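Local coordinates for protein 4-amino-4-deoxy-L-arabinose transferase or related glycosyltransferases of PMT family (Cupriavidus metallidurans, PDB 5EZM) that probably transfers 4-amino-4-deoxy-L-arabinose from a polyprenyl-phosphate carrier to lipid A, as a zinc-binding membrane glycosyltransferase of the GT-C fold, at residues A110-G118 and A154-T163; G386-A394 and Y406-A414. One frame throughout, in Å; residues are numbered along the deposited sequence.

Contact 1: A110-G118 and A154-T163; sequences ARLAVALSG and AAHFNTLDMT
Val114 is pushed, knob into hole, among Ala154, Ala155, Met162 and Thr163, joining helix 112-133 to the break between helices 149-155 and 160-178 in the membrane domain of this GT-C enzyme. Its CB lies 3.9 Å from Met162 CG, while CG1 meets the backbone carbonyl of Thr159, in the non-helical link 156-159, and CG2 that of Ala155. Met162 leaves its helix with CG anti to the backbone N (chi1 172°) and then bends twice, which brings SD to 3.9 Å from the amide nitrogen of Gly118. At the same level Ala155 CB rests 4.0 Å from Gly118 CA; having no side chain, the glycine lets the helix come this close. Thr163 CG2 lies 3.5 Å from Ser117 OG, and the threonine hydroxyl is tied to His92 ND1. At the other end the aliphatic roots of two side chains meet, Arg111 CG lying 3.8 Å from Asn158 CB, with guanidinium and amide planes nearly perpendicular (87°). Beyond that point the arginine serves a second shell: NH1 forms a salt bridge with Glu59, whose carboxylate also takes the backbone N-H of Asn158, and NE and NH2 bond to the carbonyls of Leu49 and Arg52. A leucine in place of Arg111 would probably leave Glu59 without its positive mate and the carbonyls of Leu49 and Arg52 without these donors. The Ser117 hydroxyl turns back on its own helix, donating to Ala113 O at 2.8 Å, and reaches it from the opposite face of the carbonyl plane to Ser117 N.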
loop_
_atom_site.group_PDB
_atom_site.type_symbol
_atom_site.label_atom_id
_atom_site.label_comp_id
_atom_site.label_asym_id
_atom_site.label_seq_id
_atom_site.Cartn_x
_atom_site.Cartn_y
_atom_site.Cartn_z
ATOM N N ALA A 110 -4.886 -7.851 8.609
ATOM C CA ALA A 110 -5.352 -6.747 7.782
ATOM C C ALA A 110 -4.297 -6.283 6.787
ATOM O O ALA A 110 -4.645 -5.637 5.791
ATOM C CB ALA A 110 -5.785 -5.582 8.672
ATOM N N ARG A 111 -3.025 -6.593 7.033
ATOM C CA ARG A 111 -1.934 -6.243 6.134
ATOM C C ARG A 111 -1.487 -7.420 5.283
ATOM O O ARG A 111 -0.422 -7.355 4.662
ATOM C CB ARG A 111 -0.749 -5.692 6.929
ATOM C CG ARG A 111 -1.029 -4.339 7.578
ATOM C CD ARG A 111 0.227 -3.707 8.142
ATOM N NE ARG A 111 0.331 -3.883 9.584
ATOM C CZ ARG A 111 0.142 -2.914 10.474
ATOM N NH1 ARG A 111 -0.160 -1.687 10.070
ATOM N NH2 ARG A 111 0.263 -3.170 11.769
ATOM N N LEU A 112 -2.281 -8.490 5.230
ATOM C CA LEU A 112 -1.828 -9.714 4.579
ATOM C C LEU A 112 -1.831 -9.573 3.060
ATOM O O LEU A 112 -0.921 -10.069 2.381
ATOM C CB LEU A 112 -2.707 -10.882 5.023
ATOM C CG LEU A 112 -2.084 -12.270 4.917
ATOM C CD1 LEU A 112 -0.844 -12.356 5.792
ATOM C CD2 LEU A 112 -3.097 -13.332 5.311
ATOM N N ALA A 113 -2.844 -8.897 2.510
ATOM C CA ALA A 113 -2.935 -8.737 1.062
ATOM C C ALA A 113 -1.725 -7.999 0.506
ATOM O O ALA A 113 -1.183 -8.376 -0.540
ATOM C CB ALA A 113 -4.225 -8.005 0.698
ATOM N N VAL A 114 -1.275 -6.948 1.196
ATOM C CA VAL A 114 -0.153 -6.176 0.673
ATOM C C VAL A 114 1.159 -6.933 0.844
ATOM O O VAL A 114 2.057 -6.824 -0.001
ATOM C CB VAL A 114 -0.105 -4.782 1.327
ATOM C CG1 VAL A 114 -1.342 -3.994 0.949
ATOM C CG2 VAL A 114 0.006 -4.891 2.832
ATOM N N ALA A 115 1.299 -7.717 1.917
ATOM C CA ALA A 115 2.523 -8.493 2.096
ATOM C C ALA A 115 2.640 -9.568 1.026
ATOM O O ALA A 115 3.696 -9.723 0.394
ATOM C CB ALA A 115 2.559 -9.115 3.491
ATOM N N LEU A 116 1.554 -10.314 0.800
ATOM C CA LEU A 116 1.566 -11.308 -0.265
ATOM C C LEU A 116 1.752 -10.655 -1.629
ATOM O O LEU A 116 2.399 -11.236 -2.508
ATOM C CB LEU A 116 0.281 -12.137 -0.234
ATOM C CG LEU A 116 0.036 -12.934 1.050
ATOM C CD1 LEU A 116 -1.240 -13.752 0.929
ATOM C CD2 LEU A 116 1.221 -13.828 1.375
ATOM N N SER A 117 1.208 -9.450 -1.822
ATOM C CA SER A 117 1.448 -8.741 -3.073
ATOM C C SER A 117 2.924 -8.419 -3.245
ATOM O O SER A 117 3.472 -8.556 -4.345
ATOM C CB SER A 117 0.614 -7.464 -3.128
ATOM O OG SER A 117 -0.760 -7.768 -3.274
ATOM N N GLY A 118 3.586 -7.990 -2.169
ATOM C CA GLY A 118 5.010 -7.703 -2.259
ATOM C C GLY A 118 5.821 -8.932 -2.615
ATOM O O GLY A 118 6.641 -8.908 -3.543
ATOM N N ALA A 154 5.765 -0.122 1.363
ATOM C CA ALA A 154 4.434 -0.262 0.783
ATOM C C ALA A 154 3.921 -1.691 0.912
ATOM O O ALA A 154 2.712 -1.909 1.045
ATOM C CB ALA A 154 4.446 0.178 -0.681
ATOM N N ALA A 155 4.825 -2.672 0.893
ATOM C CA ALA A 155 4.428 -4.063 1.072
ATOM C C ALA A 155 3.978 -4.360 2.495
ATOM O O ALA A 155 3.284 -5.358 2.711
ATOM C CB ALA A 155 5.581 -4.990 0.693
ATOM N N HIS A 156 4.356 -3.525 3.468
ATOM C CA HIS A 156 3.952 -3.719 4.854
ATOM C C HIS A 156 2.971 -2.657 5.338
ATOM O O HIS A 156 2.768 -2.513 6.550
ATOM C CB HIS A 156 5.179 -3.754 5.762
ATOM C CG HIS A 156 5.970 -5.016 5.648
ATOM N ND1 HIS A 156 6.587 -5.402 4.479
ATOM C CD2 HIS A 156 6.231 -5.990 6.551
ATOM C CE1 HIS A 156 7.202 -6.555 4.668
ATOM N NE2 HIS A 156 7.003 -6.932 5.918
ATOM N N PHE A 157 2.352 -1.918 4.422
ATOM C CA PHE A 157 1.433 -0.840 4.769
ATOM C C PHE A 157 0.114 -1.084 4.056
ATOM O O PHE A 157 0.066 -1.080 2.822
ATOM C CB PHE A 157 2.021 0.520 4.384
ATOM C CG PHE A 157 1.239 1.684 4.906
ATOM C CD1 PHE A 157 1.421 2.126 6.206
ATOM C CD2 PHE A 157 0.323 2.340 4.099
ATOM C CE1 PHE A 157 0.701 3.198 6.693
ATOM C CE2 PHE A 157 -0.396 3.415 4.578
ATOM C CZ PHE A 157 -0.208 3.844 5.879
ATOM N N ASN A 158 -0.952 -1.288 4.829
ATOM C CA ASN A 158 -2.223 -1.736 4.269
ATOM C C ASN A 158 -2.875 -0.668 3.398
ATOM O O ASN A 158 -3.638 0.169 3.889
ATOM C CB ASN A 158 -3.182 -2.161 5.385
ATOM C CG ASN A 158 -4.465 -2.759 4.850
ATOM O OD1 ASN A 158 -4.521 -3.219 3.710
ATOM N ND2 ASN A 158 -5.505 -2.758 5.674
ATOM N N THR A 159 -2.583 -0.707 2.101
ATOM C CA THR A 159 -3.193 0.188 1.130
ATOM C C THR A 159 -3.359 -0.573 -0.176
ATOM O O THR A 159 -2.686 -1.577 -0.417
ATOM C CB THR A 159 -2.351 1.455 0.918
ATOM O OG1 THR A 159 -3.069 2.372 0.086
ATOM C CG2 THR A 159 -1.029 1.111 0.252
ATOM N N LEU A 160 -4.271 -0.090 -1.023
ATOM C CA LEU A 160 -4.547 -0.782 -2.279
ATOM C C LEU A 160 -3.396 -0.682 -3.270
ATOM O O LEU A 160 -3.302 -1.516 -4.179
ATOM C CB LEU A 160 -5.820 -0.228 -2.920
ATOM C CG LEU A 160 -7.121 -0.972 -2.623
ATOM C CD1 LEU A 160 -7.304 -1.167 -1.132
ATOM C CD2 LEU A 160 -8.297 -0.218 -3.211
ATOM N N ASP A 161 -2.512 0.303 -3.101
ATOM C CA ASP A 161 -1.479 0.558 -4.098
ATOM C C ASP A 161 -0.497 -0.602 -4.220
ATOM O O ASP A 161 -0.002 -0.876 -5.320
ATOM C CB ASP A 161 -0.744 1.855 -3.756
ATOM C CG ASP A 161 -1.670 3.058 -3.740
ATOM O OD1 ASP A 161 -2.506 3.175 -4.662
ATOM O OD2 ASP A 161 -1.573 3.878 -2.801
ATOM N N MET A 162 -0.206 -1.298 -3.120
ATOM C CA MET A 162 0.720 -2.422 -3.205
ATOM C C MET A 162 0.051 -3.658 -3.800
ATOM O O MET A 162 0.695 -4.423 -4.528
ATOM C CB MET A 162 1.308 -2.731 -1.826
ATOM C CG MET A 162 2.136 -4.018 -1.764
ATOM S SD MET A 162 3.423 -4.178 -3.033
ATOM C CE MET A 162 4.403 -2.720 -2.710
ATOM N N THR A 163 -1.233 -3.875 -3.507
ATOM C CA THR A 163 -1.958 -4.958 -4.165
ATOM C C THR A 163 -1.984 -4.746 -5.674
ATOM O O THR A 163 -1.635 -5.647 -6.456
ATOM C CB THR A 163 -3.383 -5.052 -3.612
ATOM O OG1 THR A 163 -3.367 -4.847 -2.194
ATOM C CG2 THR A 163 -3.977 -6.415 -3.906
#

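Contact 2: G386-A394 and Y406-A414; sequences GLLASPVVA and YRAYAVWVA. With MPG ([(Z)-octadec-9-enyl] (2R)-2,3-bis(oxidanyl)propanoate), chain X.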
loop_
_atom_site.group_PDB
_atom_site.type_symbol
_atom_site.label_atom_id
_atom_site.label_comp_id
_atom_site.label_asym_id
_atom_site.label_seq_id
_atom_site.Cartn_x
_atom_site.Cartn_y
_atom_site.Cartn_z
ATOM N N GLY A 386 22.000 10.501 6.912
ATOM C CA GLY A 386 20.747 10.197 7.580
ATOM C C GLY A 386 20.922 10.040 9.078
ATOM O O GLY A 386 20.075 10.477 9.861
ATOM N N LEU A 387 22.030 9.424 9.495
ATOM C CA LEU A 387 22.310 9.282 10.921
ATOM C C LEU A 387 22.527 10.640 11.580
ATOM O O LEU A 387 22.007 10.896 12.674
ATOM C CB LEU A 387 23.532 8.385 11.124
ATOM C CG LEU A 387 24.025 8.187 12.558
ATOM C CD1 LEU A 387 22.930 7.574 13.415
ATOM C CD2 LEU A 387 25.272 7.320 12.576
ATOM N N LEU A 388 23.294 11.523 10.935
ATOM C CA LEU A 388 23.514 12.853 11.497
ATOM C C LEU A 388 22.236 13.679 11.519
ATOM O O LEU A 388 22.038 14.486 12.434
ATOM C CB LEU A 388 24.597 13.590 10.709
ATOM C CG LEU A 388 26.050 13.206 10.989
ATOM C CD1 LEU A 388 26.995 14.032 10.133
ATOM C CD2 LEU A 388 26.370 13.385 12.462
ATOM N N ALA A 389 21.362 13.496 10.534
ATOM C CA ALA A 389 20.146 14.286 10.410
ATOM C C ALA A 389 18.958 13.675 11.142
ATOM O O ALA A 389 17.890 14.295 11.179
ATOM C CB ALA A 389 19.791 14.477 8.932
ATOM N N SER A 390 19.114 12.484 11.721
ATOM C CA SER A 390 17.994 11.851 12.414
ATOM C C SER A 390 17.434 12.675 13.572
ATOM O O SER A 390 16.205 12.653 13.757
ATOM C CB SER A 390 18.399 10.447 12.886
ATOM O OG SER A 390 19.637 10.458 13.571
ATOM N N PRO A 391 18.226 13.406 14.369
ATOM C CA PRO A 391 17.620 14.226 15.434
ATOM C C PRO A 391 16.689 15.319 14.929
ATOM O O PRO A 391 16.040 15.973 15.756
ATOM C CB PRO A 391 18.835 14.824 16.156
ATOM C CG PRO A 391 19.923 13.859 15.903
ATOM C CD PRO A 391 19.697 13.385 14.500
ATOM N N VAL A 392 16.602 15.538 13.614
ATOM C CA VAL A 392 15.688 16.549 13.087
ATOM C C VAL A 392 14.244 16.189 13.414
ATOM O O VAL A 392 13.448 17.052 13.803
ATOM C CB VAL A 392 15.902 16.723 11.571
ATOM C CG1 VAL A 392 14.696 17.393 10.927
ATOM C CG2 VAL A 392 17.163 17.528 11.307
ATOM N N VAL A 393 13.884 14.910 13.273
ATOM C CA VAL A 393 12.507 14.511 13.534
ATOM C C VAL A 393 12.174 14.574 15.020
ATOM O O VAL A 393 10.993 14.637 15.383
ATOM C CB VAL A 393 12.230 13.107 12.964
ATOM C CG1 VAL A 393 12.719 13.014 11.526
ATOM C CG2 VAL A 393 12.878 12.044 13.819
ATOM N N ALA A 394 13.185 14.574 15.895
ATOM C CA ALA A 394 12.939 14.762 17.320
ATOM C C ALA A 394 12.410 16.153 17.632
ATOM O O ALA A 394 11.890 16.374 18.732
ATOM C CB ALA A 394 14.216 14.508 18.120
ATOM N N TYR A 406 7.617 11.946 18.678
ATOM C CA TYR A 406 8.618 12.109 17.633
ATOM C C TYR A 406 10.033 12.049 18.191
ATOM O O TYR A 406 10.951 11.601 17.492
ATOM C CB TYR A 406 8.375 13.418 16.883
ATOM C CG TYR A 406 7.118 13.377 16.046
ATOM C CD1 TYR A 406 7.134 12.853 14.762
ATOM C CD2 TYR A 406 5.910 13.839 16.547
ATOM C CE1 TYR A 406 5.987 12.802 13.995
ATOM C CE2 TYR A 406 4.755 13.794 15.788
ATOM C CZ TYR A 406 4.800 13.275 14.513
ATOM O OH TYR A 406 3.656 13.227 13.750
ATOM N N ARG A 407 10.230 12.478 19.440
ATOM C CA ARG A 407 11.514 12.249 20.093
ATOM C C ARG A 407 11.802 10.758 20.202
ATOM O O ARG A 407 12.939 10.321 19.996
ATOM C CB ARG A 407 11.534 12.902 21.475
ATOM C CG ARG A 407 11.501 14.420 21.449
ATOM C CD ARG A 407 11.749 15.003 22.834
ATOM N NE ARG A 407 12.994 14.508 23.414
ATOM C CZ ARG A 407 14.203 14.967 23.099
ATOM N NH1 ARG A 407 14.339 15.934 22.201
ATOM N NH2 ARG A 407 15.278 14.453 23.680
ATOM N N ALA A 408 10.779 9.960 20.518
ATOM C CA ALA A 408 10.945 8.511 20.524
ATOM C C ALA A 408 11.095 7.938 19.118
ATOM O O ALA A 408 11.666 6.855 18.961
ATOM C CB ALA A 408 9.764 7.848 21.234
ATOM N N TYR A 409 10.586 8.628 18.095
ATOM C CA TYR A 409 10.792 8.157 16.730
ATOM C C TYR A 409 12.225 8.408 16.269
ATOM O O TYR A 409 12.782 7.608 15.505
ATOM C CB TYR A 409 9.788 8.841 15.797
ATOM C CG TYR A 409 9.621 8.193 14.438
ATOM C CD1 TYR A 409 10.178 6.952 14.158
ATOM C CD2 TYR A 409 8.903 8.830 13.433
ATOM C CE1 TYR A 409 10.028 6.365 12.917
ATOM C CE2 TYR A 409 8.747 8.250 12.190
ATOM C CZ TYR A 409 9.310 7.016 11.937
ATOM O OH TYR A 409 9.159 6.430 10.701
ATOM N N ALA A 410 12.840 9.495 16.745
ATOM C CA ALA A 410 14.171 9.868 16.273
ATOM C C ALA A 410 15.206 8.798 16.596
ATOM O O ALA A 410 16.062 8.482 15.762
ATOM C CB ALA A 410 14.585 11.209 16.875
ATOM N N VAL A 411 15.152 8.232 17.805
ATOM C CA VAL A 411 16.105 7.182 18.151
ATOM C C VAL A 411 15.927 5.975 17.240
ATOM O O VAL A 411 16.910 5.323 16.865
ATOM C CB VAL A 411 15.981 6.805 19.643
ATOM C CG1 VAL A 411 14.540 6.549 20.020
ATOM C CG2 VAL A 411 16.837 5.586 19.967
ATOM N N TRP A 412 14.688 5.676 16.833
ATOM C CA TRP A 412 14.472 4.534 15.950
ATOM C C TRP A 412 14.968 4.818 14.536
ATOM O O TRP A 412 15.480 3.914 13.862
ATOM C CB TRP A 412 12.998 4.132 15.938
ATOM C CG TRP A 412 12.569 3.469 17.212
ATOM C CD1 TRP A 412 11.526 3.830 18.010
ATOM C CD2 TRP A 412 13.191 2.342 17.848
ATOM N NE1 TRP A 412 11.450 2.994 19.096
ATOM C CE2 TRP A 412 12.463 2.074 19.022
ATOM C CE3 TRP A 412 14.291 1.532 17.537
ATOM C CZ2 TRP A 412 12.797 1.031 19.888
ATOM C CZ3 TRP A 412 14.622 0.498 18.397
ATOM C CH2 TRP A 412 13.877 0.257 19.557
ATOM N N VAL A 413 14.830 6.061 14.070
ATOM C CA VAL A 413 15.400 6.422 12.772
ATOM C C VAL A 413 16.923 6.320 12.815
ATOM O O VAL A 413 17.559 5.772 11.902
ATOM C CB VAL A 413 14.936 7.827 12.356
ATOM C CG1 VAL A 413 15.591 8.234 11.046
ATOM C CG2 VAL A 413 13.421 7.854 12.235
ATOM N N ALA A 414 17.530 6.843 13.884
ATOM C CA ALA A 414 18.975 6.735 14.040
ATOM C C ALA A 414 19.418 5.279 14.039
ATOM O O ALA A 414 20.408 4.924 13.387
ATOM C CB ALA A 414 19.417 7.432 15.324
HETATM C C2 MPG X . 8.890 2.173 21.001
HETATM C C3 MPG X . 7.735 1.816 20.075
HETATM C C4 MPG X . 8.194 1.189 18.766
HETATM C C5 MPG X . 9.462 0.333 18.917
HETATM C C6 MPG X . 10.120 -0.006 17.568
HETATM C C7 MPG X . 11.132 -1.164 17.688
HETATM C C8 MPG X . 11.877 -1.455 16.363
HETATM C C1 MPG X . 8.505 3.262 22.005
#
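Ser390 meets Val413 and Ala414 where the chain of helix 369-389 runs past helix 403-430. Starting at the root of this serine, CB lies 4.0 Å from Val413 CG1 and also faces the backbone of Ala414. One bond further, OG reaches the methyl of the alanine, 3.5 Å from Ala414 CB. The first torsion (chi1 49°) sets OG between the backbone N and the carbonyl carbon, where it can turn back and donate to Leu387 O at 2.6 Å; the hydroxyl thus donates within its own segment, while the oxygen rests against the alanine methyl. Leu387 continues the seam, with CD1 4.0 Å from Ala414 CB. Towards the loop the packing runs through small groups: Ala410 CB is shared by Val393 CG2 at 3.6 Å and Ala394 CB at 3.5 Å. The carbonyl of Ala394 lies near Arg407 CG and accepts a hydrogen bond from Asn403 ND2 at the start of helix 403-430. Tyr406 sets its CB against Val393 O, while the ring leads away to its hydroxyl bond with Ala398 O. Away from the seam, Trp412 lays one ring face along a bound MPG lipid, whose C6 stands 3.4 Å above the ring plane. Antiparallel and joined by a short loop, the two segments form a helical hairpin of neighbouring membrane-spanning helices, packed through alanines and a serine with Leu387, Val393 and Val413 between them, and edged by lipid.

Contact 1 sits in the core, its centre about 5 Å from that of the chain, whereas contact 2 lies at the periphery, about 24 Å out. Their centres are about 26 Å apart, and they share no helix. Contact 2 packs mainly by apolar groups; contact 1 sets a helix against a helix break, mixing apolar contacts with backbone carbonyls and polar side chains. In neither does a hydrogen bond join the paired segments. Buried polar and charged side chains tie contact 1 to other parts of the membrane domain, and the side chain of Thr159 is about 12 Å from that of the zinc ligand His270. Contact 2 lies away from the zinc site, with polar groups settled mostly locally.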